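Local coordinates for protein alkaline phosphatase (Antarctic bacterium, PDB 2W5V) that probably hydrolyses phosphate monoesters as a zinc- and magnesium-dependent alkaline phosphatase working through a phosphoserine intermediate, at residues Ser77-Thr82 and Thr97-Ile102; His302-Phe307 and Gly335-Thr340. The protein carries 1 engineered substitution. All coordinates share one frame; numbering follows the deposited sequence.

Contact 1: Ser77-Thr82 and Thr97-Ile102; sequences SREDVT and TYNAAI
Glu-79 and Asn-99 meet tip to tip, and hydrogen bonds do most of the joining. Glu-79 OE1 accepts the backbone N-H of Asn-99 on its syn side at 3.0 Å, 24° out of the carboxylate plane. Asn-99 ND2 gives a nearly straight bond of 3.1 Å to Val-81 O, in plane with both the amide and the carbonyl. A third bond ties the backbones, Ser-77 N to Thr-97 O at 2.9 Å. One water bridges Glu-79 OE2 (2.7 Å) and Asn-99 O; Ser-76 OG also bonds Glu-79 OE1.

Stacking adds to this: the carboxylate and the Asn-99 amide lie 15° from parallel. An alanine in place of Glu-79 would probably leave the Asn-99 N-H without its acceptor and the amide without its stacked partner.

Packing also comes from Arg-78, whose extended chain runs alongside Tyr-98, CD to CB 3.6 Å; Tyr-98 CD2 lies over one face of the guanidinium, 22° from the ring plane, and NE salt-bridges Asp-106.

Asn-99, in the type II beta turn Tyr-98 to Ala-101, bonds Asp-83 N and Ser-86 OG through OD1. The two loops flank helix 86-93 beside Ser-84, the phosphoserine of the alkaline phosphatase active site.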
loop_
_atom_site.group_PDB
_atom_site.type_symbol
_atom_site.label_atom_id
_atom_site.label_comp_id
_atom_site.label_asym_id
_atom_site.label_seq_id
_atom_site.Cartn_x
_atom_site.Cartn_y
_atom_site.Cartn_z
ATOM N N SER B 77 13.931 12.473 -11.189
ATOM C CA SER B 77 14.620 13.718 -10.855
ATOM C C SER B 77 13.951 14.924 -11.515
ATOM O O SER B 77 14.177 16.053 -11.106
ATOM C CB SER B 77 16.097 13.651 -11.257
ATOM O OG SER B 77 16.205 13.552 -12.663
ATOM N N ARG B 78 13.131 14.698 -12.538
ATOM C CA ARG B 78 12.517 15.823 -13.249
ATOM C C ARG B 78 10.986 15.782 -13.298
ATOM O O ARG B 78 10.351 16.771 -13.664
ATOM C CB ARG B 78 13.055 15.919 -14.672
ATOM C CG ARG B 78 14.557 16.111 -14.744
ATOM C CD ARG B 78 15.017 16.240 -16.193
ATOM N NE ARG B 78 16.466 16.434 -16.262
ATOM C CZ ARG B 78 17.181 16.384 -17.383
ATOM N NH1 ARG B 78 16.587 16.142 -18.544
ATOM N NH2 ARG B 78 18.492 16.572 -17.339
ATOM N N GLU B 79 10.397 14.644 -12.941
ATOM C CA GLU B 79 8.965 14.449 -13.141
ATOM C C GLU B 79 8.289 13.829 -11.917
ATOM O O GLU B 79 8.802 12.866 -11.348
ATOM C CB GLU B 79 8.738 13.549 -14.359
ATOM C CG GLU B 79 9.145 14.173 -15.708
ATOM C CD GLU B 79 10.489 13.677 -16.252
ATOM O OE1 GLU B 79 11.211 12.926 -15.545
ATOM O OE2 GLU B 79 10.828 14.041 -17.406
ATOM N N ASP B 80 7.135 14.363 -11.519
ATOM C CA ASP B 80 6.377 13.766 -10.417
ATOM C C ASP B 80 5.957 12.337 -10.739
ATOM O O ASP B 80 5.931 11.480 -9.862
ATOM C CB ASP B 80 5.126 14.587 -10.079
ATOM C CG ASP B 80 5.439 15.831 -9.254
ATOM O OD1 ASP B 80 6.484 15.859 -8.570
ATOM O OD2 ASP B 80 4.626 16.780 -9.282
ATOM N N VAL B 81 5.600 12.084 -11.993
ATOM C CA VAL B 81 5.184 10.745 -12.388
ATOM C C VAL B 81 6.310 10.084 -13.157
ATOM O O VAL B 81 6.671 10.536 -14.244
ATOM C CB VAL B 81 3.923 10.768 -13.284
ATOM C CG1 VAL B 81 3.584 9.350 -13.755
ATOM C CG2 VAL B 81 2.733 11.373 -12.534
ATOM N N THR B 82 6.861 9.012 -12.602
ATOM C CA THR B 82 8.017 8.371 -13.213
ATOM C C THR B 82 7.651 7.532 -14.441
ATOM O O THR B 82 6.497 7.113 -14.598
ATOM C CB THR B 82 8.741 7.469 -12.206
ATOM O OG1 THR B 82 10.017 7.100 -12.731
ATOM C CG2 THR B 82 7.918 6.203 -11.922
ATOM N N THR B 97 16.914 9.940 -11.569
ATOM C CA THR B 97 17.324 10.404 -12.889
ATOM C C THR B 97 16.091 10.759 -13.713
ATOM O O THR B 97 14.965 10.625 -13.220
ATOM C CB THR B 97 18.220 9.360 -13.596
ATOM O OG1 THR B 97 18.753 9.921 -14.804
ATOM C CG2 THR B 97 17.447 8.075 -13.910
ATOM N N TYR B 98 16.298 11.225 -14.945
ATOM C CA TYR B 98 15.215 11.754 -15.774
ATOM C C TYR B 98 14.426 10.637 -16.463
ATOM O O TYR B 98 14.996 9.601 -16.794
ATOM C CB TYR B 98 15.755 12.774 -16.799
ATOM C CG TYR B 98 16.796 12.235 -17.793
ATOM C CD1 TYR B 98 16.399 11.588 -18.957
ATOM C CD2 TYR B 98 18.160 12.396 -17.570
ATOM C CE1 TYR B 98 17.319 11.098 -19.860
ATOM C CE2 TYR B 98 19.097 11.910 -18.479
ATOM C CZ TYR B 98 18.668 11.262 -19.625
ATOM O OH TYR B 98 19.576 10.771 -20.546
ATOM N N ASN B 99 13.119 10.825 -16.655
ATOM C CA ASN B 99 12.344 9.826 -17.399
ATOM C C ASN B 99 13.014 9.532 -18.735
ATOM O O ASN B 99 13.400 10.459 -19.453
ATOM C CB ASN B 99 10.888 10.265 -17.631
ATOM C CG ASN B 99 10.037 10.178 -16.361
ATOM O OD1 ASN B 99 10.516 9.751 -15.305
ATOM N ND2 ASN B 99 8.766 10.578 -16.466
ATOM N N ALA B 100 13.139 8.242 -19.040
ATOM C CA ALA B 100 13.765 7.726 -20.261
ATOM C C ALA B 100 15.240 7.355 -20.085
ATOM O O ALA B 100 15.815 6.676 -20.931
ATOM C CB ALA B 100 13.579 8.683 -21.449
ATOM N N ALA B 101 15.858 7.787 -18.991
ATOM C CA ALA B 101 17.265 7.451 -18.756
ATOM C C ALA B 101 17.442 5.958 -18.505
ATOM O O ALA B 101 16.631 5.345 -17.816
ATOM C CB ALA B 101 17.821 8.252 -17.577
ATOM N N ILE B 102 18.513 5.379 -19.046
ATOM C CA ILE B 102 18.835 3.979 -18.788
ATOM C C ILE B 102 20.227 3.878 -18.187
ATOM O O ILE B 102 21.226 3.990 -18.908
ATOM C CB ILE B 102 18.787 3.133 -20.081
ATOM C CG1 ILE B 102 17.390 3.183 -20.702
ATOM C CG2 ILE B 102 19.194 1.680 -19.795
ATOM C CD1 ILE B 102 16.326 2.422 -19.912
HETATM O O HOH W 1 12.785 13.281 -19.037
#

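Contact 2: His302-Phe307 and Gly335-Thr340; sequences HETGGF and GGHSAT. With ZN (zinc ion), chain H; ZN (zinc ion), chain G.
His-302 lays its imidazole over one face of the His-337 ring, a face-to-face stack with centroids 3.5 Å apart and planes 21° from parallel. Its NE2 binds one zinc at 2.1 Å, while ND1 donates in the ring plane to Glu-303 O at 3.0 Å, which fixes the ring's rotation. His-337 NE2 binds the second zinc, also at 2.1 Å, and His-337 ND1 bonds Thr-82 O.

Glu-303 follows, in an antiparallel hydrogen-bonded pair with Ser-338. Its carbonyl also takes Ser-338 N at 2.9 Å, from the opposite face of the carbonyl plane to His-302 ND1. With CG anti to the backbone N (chi1 -171°) and a bend at chi2, OE1 receives Ser-338 OG at 2.6 Å on its anti side; the syn lone pair takes Gly-306 N.

Thr-304 forms the non-hydrogen-bonded pair with His-337. Gly-305 N then bonds Gly-336 O at 2.9 Å; a CB on Gly-305 would jam against Thr-304 O.

Asp-43 and Asp-301 share the first zinc, Asp-259 and His-263 the second, and Ser-84, as phosphoserine, completes both. One imidazole on strand 337-338 and one leading through Glu-303 into the paired strand are consistent with the stack contributing to how the zincs are held 4.6 Å apart.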
loop_
_atom_site.group_PDB
_atom_site.type_symbol
_atom_site.label_atom_id
_atom_site.label_comp_id
_atom_site.label_asym_id
_atom_site.label_seq_id
_atom_site.Cartn_x
_atom_site.Cartn_y
_atom_site.Cartn_z
ATOM N N HIS B 302 6.218 1.721 -10.417
ATOM C CA HIS B 302 5.159 2.729 -10.324
ATOM C C HIS B 302 3.822 2.007 -10.535
ATOM O O HIS B 302 3.803 0.801 -10.791
ATOM C CB HIS B 302 5.328 3.768 -11.425
ATOM C CG HIS B 302 5.355 3.157 -12.790
ATOM N ND1 HIS B 302 4.209 2.783 -13.456
ATOM C CD2 HIS B 302 6.391 2.784 -13.574
ATOM C CE1 HIS B 302 4.538 2.231 -14.612
ATOM N NE2 HIS B 302 5.856 2.224 -14.708
ATOM N N GLU B 303 2.712 2.740 -10.434
ATOM C CA GLU B 303 1.382 2.183 -10.691
ATOM C C GLU B 303 0.960 2.618 -12.086
ATOM O O GLU B 303 1.448 3.642 -12.584
ATOM C CB GLU B 303 0.368 2.730 -9.669
ATOM C CG GLU B 303 -1.008 2.057 -9.705
ATOM C CD GLU B 303 -2.035 2.690 -10.672
ATOM O OE1 GLU B 303 -1.789 3.780 -11.252
ATOM O OE2 GLU B 303 -3.112 2.070 -10.847
ATOM N N THR B 304 0.056 1.882 -12.729
ATOM C CA THR B 304 -0.484 2.405 -13.990
ATOM C C THR B 304 -1.970 2.161 -14.174
ATOM O O THR B 304 -2.484 1.098 -13.831
ATOM C CB THR B 304 0.277 1.929 -15.249
ATOM O OG1 THR B 304 -0.428 0.865 -15.886
ATOM C CG2 THR B 304 1.665 1.507 -14.917
ATOM N N GLY B 305 -2.654 3.176 -14.692
ATOM C CA GLY B 305 -4.058 3.052 -15.049
ATOM C C GLY B 305 -5.060 3.477 -13.986
ATOM O O GLY B 305 -6.241 3.642 -14.281
ATOM N N GLY B 306 -4.601 3.662 -12.750
ATOM C CA GLY B 306 -5.522 3.962 -11.667
ATOM C C GLY B 306 -6.470 2.791 -11.454
ATOM O O GLY B 306 -7.644 2.978 -11.148
ATOM N N PHE B 307 -5.952 1.581 -11.644
ATOM C CA PHE B 307 -6.721 0.350 -11.444
ATOM C C PHE B 307 -7.399 0.373 -10.070
ATOM O O PHE B 307 -6.769 0.679 -9.053
ATOM C CB PHE B 307 -5.780 -0.860 -11.588
ATOM C CG PHE B 307 -6.439 -2.208 -11.397
ATOM C CD1 PHE B 307 -7.216 -2.783 -12.408
ATOM C CD2 PHE B 307 -6.230 -2.928 -10.230
ATOM C CE1 PHE B 307 -7.791 -4.034 -12.240
ATOM C CE2 PHE B 307 -6.810 -4.180 -10.045
ATOM C CZ PHE B 307 -7.589 -4.739 -11.053
ATOM N N GLY B 335 -4.894 6.380 -18.745
ATOM C CA GLY B 335 -4.166 5.494 -19.630
ATOM C C GLY B 335 -2.677 5.465 -19.327
ATOM O O GLY B 335 -1.922 4.747 -19.982
ATOM N N GLY B 336 -2.250 6.240 -18.331
ATOM C CA GLY B 336 -0.829 6.386 -18.050
ATOM C C GLY B 336 -0.428 5.973 -16.646
ATOM O O GLY B 336 -1.221 5.382 -15.915
ATOM N N HIS B 337 0.810 6.279 -16.274
ATOM C CA HIS B 337 1.308 5.982 -14.931
ATOM C C HIS B 337 0.721 6.901 -13.872
ATOM O O HIS B 337 0.141 7.935 -14.193
ATOM C CB HIS B 337 2.829 6.107 -14.887
ATOM C CG HIS B 337 3.529 5.209 -15.853
ATOM N ND1 HIS B 337 4.891 5.255 -16.058
ATOM C CD2 HIS B 337 3.052 4.254 -16.681
ATOM C CE1 HIS B 337 5.227 4.356 -16.965
ATOM N NE2 HIS B 337 4.129 3.732 -17.355
ATOM N N SER B 338 0.890 6.527 -12.601
ATOM C CA SER B 338 0.474 7.398 -11.511
ATOM C C SER B 338 1.551 7.418 -10.432
ATOM O O SER B 338 2.397 6.525 -10.382
ATOM C CB SER B 338 -0.871 6.955 -10.930
ATOM O OG SER B 338 -0.701 5.843 -10.074
ATOM N N ALA B 339 1.504 8.434 -9.573
ATOM C CA ALA B 339 2.579 8.703 -8.628
ATOM C C ALA B 339 2.331 8.182 -7.204
ATOM O O ALA B 339 2.984 8.640 -6.265
ATOM C CB ALA B 339 2.896 10.207 -8.599
ATOM N N THR B 340 1.422 7.227 -7.028
ATOM C CA THR B 340 1.227 6.648 -5.688
ATOM C C THR B 340 2.502 6.001 -5.164
ATOM O O THR B 340 3.325 5.508 -5.935
ATOM C CB THR B 340 0.109 5.581 -5.659
ATOM O OG1 THR B 340 0.034 5.007 -4.340
ATOM C CG2 THR B 340 0.405 4.488 -6.671
HETATM ZN ZN ZN H . 7.020 0.735 -15.587
HETATM ZN ZN ZN G . 4.022 2.127 -18.741
HETATM O O HOH W 2 4.032 5.270 -8.544
HETATM O O HOH W 3 5.329 2.314 -20.954
#

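Contact 2 supplies ligands of the two-zinc site, whereas contact 1 lies beside it, and the two differ in depth and chemistry. Contact 1 is partly buried, joins two irregular loops around helix 86-93, and relies on side-chain-to-backbone bonds, a water and an outward-lying arginine. In contact 2 all touching residues are buried; it pairs strands 303-304 and 337-338 and adds metal coordination to its ladder. The 77-82 loop meets contact 2 directly: Thr-82 O lies 2.9 Å from His-337 ND1, a probable hydrogen bond that would orient a zinc ligand, and Val-81 CG1 packs 3.5 Å from His-337 CB. Tyr-325 of the second subunit reaches both, packing on Glu-79 and bonding His-337 N, which places the dimer interface beside the site.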